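Local atomic coordinates of telomerase reverse transcriptase (Candida tropicalis MYA-3404, PDB entry 6ZD1), a protein that probably extends chromosome ends as the reverse transcriptase of telomerase, copying a template within the enzyme's RNA component into telomeric DNA repeats. Residues 478-483 against 524-529. Residues are numbered along the deposited sequence; the frame is centred on the assembly and turned at random.
Sequences STMVSK and NELQKY
Met480, a selenomethionine here, lays its side chain across one face of the Tyr529 ring. Its CG sits almost over the ring centre, 3.6 Å from the centroid and 13° off the normal, a CH-pi contact. The selenium has moved off toward the CB side of the ring: Met480 SE lies 4.5 Å from the Tyr529 centroid, 37° from the normal, an oblique Met-aromatic contact. Extended at chi1 (180°) and chi2, the Met480 chain leaves the helix straight and bends only at chi3. Beside the ring, on the face Met480 occupies, Met480 SE reaches Leu526 CD2 at 4.1 Å, so the selenium is shared between leucine and tyrosine. One turn further along the helix, Lys483 comes to the phenol edge, its CE 3.6 Å from Tyr529 OH. The lysine ammonium stays farther off, with Lys483 NZ 4.0 Å from that hydroxyl. The polar partner of Tyr529 OH is instead Glu484, through a hydrogen bond to OE2. At the other end of the tyrosine, its backbone is hydrogen-bonded to that of Asn348. A type I turn from Asn524 to Gln527 carries Leu526 and leads into Tyr529, whose N bonds Leu526 O at 3.3 Å. Helix 469-484 packs on the antiparallel palm sheet, Val481 on Leu497 and Met480 on Phe504, so the contact joins a palm helix to the loop between helix 511-520 and strand 539-541. One helix thus grips the ring twice, with polarisable selenium and CH groups against its pi face and a carboxylate at its hydroxyl.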
# COMPACT_ATOMS: atom_id res chain seq x y z
N SER A 478 10.93 -14.14 14.31
CA SER A 478 12.23 -13.79 14.89
C SER A 478 12.56 -14.69 16.07
O SER A 478 13.69 -15.18 16.19
CB SER A 478 12.25 -12.32 15.32
OG SER A 478 12.06 -11.45 14.21
N THR A 479 11.58 -14.92 16.94
CA THR A 479 11.75 -15.85 18.05
C THR A 479 12.02 -17.26 17.55
O THR A 479 12.87 -17.97 18.09
CB THR A 479 10.51 -15.82 18.95
OG1 THR A 479 10.31 -14.50 19.44
CG2 THR A 479 10.67 -16.78 20.12
N MSE A 480 11.28 -17.69 16.53
CA MSE A 480 11.44 -19.02 15.96
C MSE A 480 12.83 -19.21 15.37
O MSE A 480 13.49 -20.21 15.66
CB MSE A 480 10.38 -19.26 14.89
CG MSE A 480 10.48 -20.62 14.23
SE MSE A 480 9.30 -20.80 12.68
CE MSE A 480 10.09 -19.44 11.53
N VAL A 481 13.27 -18.25 14.55
CA VAL A 481 14.58 -18.36 13.93
C VAL A 481 15.68 -18.40 14.99
O VAL A 481 16.65 -19.16 14.86
CB VAL A 481 14.80 -17.19 12.94
CG1 VAL A 481 16.26 -17.07 12.56
CG2 VAL A 481 13.94 -17.39 11.69
N SER A 482 15.51 -17.64 16.07
CA SER A 482 16.57 -17.51 17.06
C SER A 482 16.70 -18.76 17.92
O SER A 482 17.81 -19.11 18.33
CB SER A 482 16.30 -16.29 17.95
OG SER A 482 17.25 -16.20 19.00
N LYS A 483 15.59 -19.45 18.19
CA LYS A 483 15.63 -20.63 19.04
C LYS A 483 15.86 -21.91 18.26
O LYS A 483 16.40 -22.88 18.81
CB LYS A 483 14.32 -20.77 19.83
CG LYS A 483 13.99 -19.60 20.75
CD LYS A 483 12.79 -19.91 21.64
CE LYS A 483 11.56 -20.27 20.82
NZ LYS A 483 10.37 -20.57 21.67
N ASN A 524 9.09 -31.71 11.12
CA ASN A 524 7.89 -31.00 11.55
C ASN A 524 8.18 -30.05 12.71
O ASN A 524 7.25 -29.59 13.38
CB ASN A 524 6.79 -31.99 11.93
CG ASN A 524 7.21 -32.91 13.05
OD1 ASN A 524 8.40 -33.10 13.31
ND2 ASN A 524 6.23 -33.51 13.72
N GLU A 525 9.46 -29.74 12.93
CA GLU A 525 9.83 -28.98 14.12
C GLU A 525 9.44 -27.52 14.01
O GLU A 525 9.41 -26.83 15.03
CB GLU A 525 11.34 -29.08 14.36
CG GLU A 525 11.79 -30.41 14.91
CD GLU A 525 13.28 -30.44 15.17
OE1 GLU A 525 14.02 -29.71 14.48
OE2 GLU A 525 13.71 -31.19 16.08
N LEU A 526 9.15 -27.03 12.81
CA LEU A 526 8.69 -25.66 12.67
C LEU A 526 7.18 -25.54 12.69
O LEU A 526 6.66 -24.42 12.79
CB LEU A 526 9.24 -25.06 11.37
CG LEU A 526 10.77 -24.99 11.30
CD1 LEU A 526 11.23 -24.27 10.03
CD2 LEU A 526 11.34 -24.32 12.54
N GLN A 527 6.45 -26.66 12.64
CA GLN A 527 5.00 -26.59 12.67
C GLN A 527 4.48 -26.18 14.05
O GLN A 527 3.34 -25.72 14.15
CB GLN A 527 4.40 -27.94 12.27
CG GLN A 527 4.97 -28.48 10.97
CD GLN A 527 4.37 -29.81 10.57
OE1 GLN A 527 3.42 -30.29 11.19
NE2 GLN A 527 4.92 -30.43 9.53
N LYS A 528 5.30 -26.33 15.09
CA LYS A 528 4.91 -25.89 16.43
C LYS A 528 4.54 -24.41 16.43
O LYS A 528 3.63 -24.00 17.15
CB LYS A 528 6.05 -26.15 17.41
CG LYS A 528 6.41 -27.61 17.57
CD LYS A 528 7.65 -27.78 18.43
CE LYS A 528 8.72 -28.54 17.68
NZ LYS A 528 9.99 -28.61 18.44
N TYR A 529 5.25 -23.61 15.64
CA TYR A 529 5.01 -22.18 15.55
C TYR A 529 3.94 -21.83 14.54
O TYR A 529 3.54 -20.66 14.45
CB TYR A 529 6.32 -21.47 15.17
CG TYR A 529 7.51 -21.86 16.04
CD1 TYR A 529 8.29 -22.98 15.73
CD2 TYR A 529 7.85 -21.11 17.16
CE1 TYR A 529 9.37 -23.33 16.53
CE2 TYR A 529 8.93 -21.46 17.95
CZ TYR A 529 9.68 -22.57 17.63
OH TYR A 529 10.76 -22.91 18.43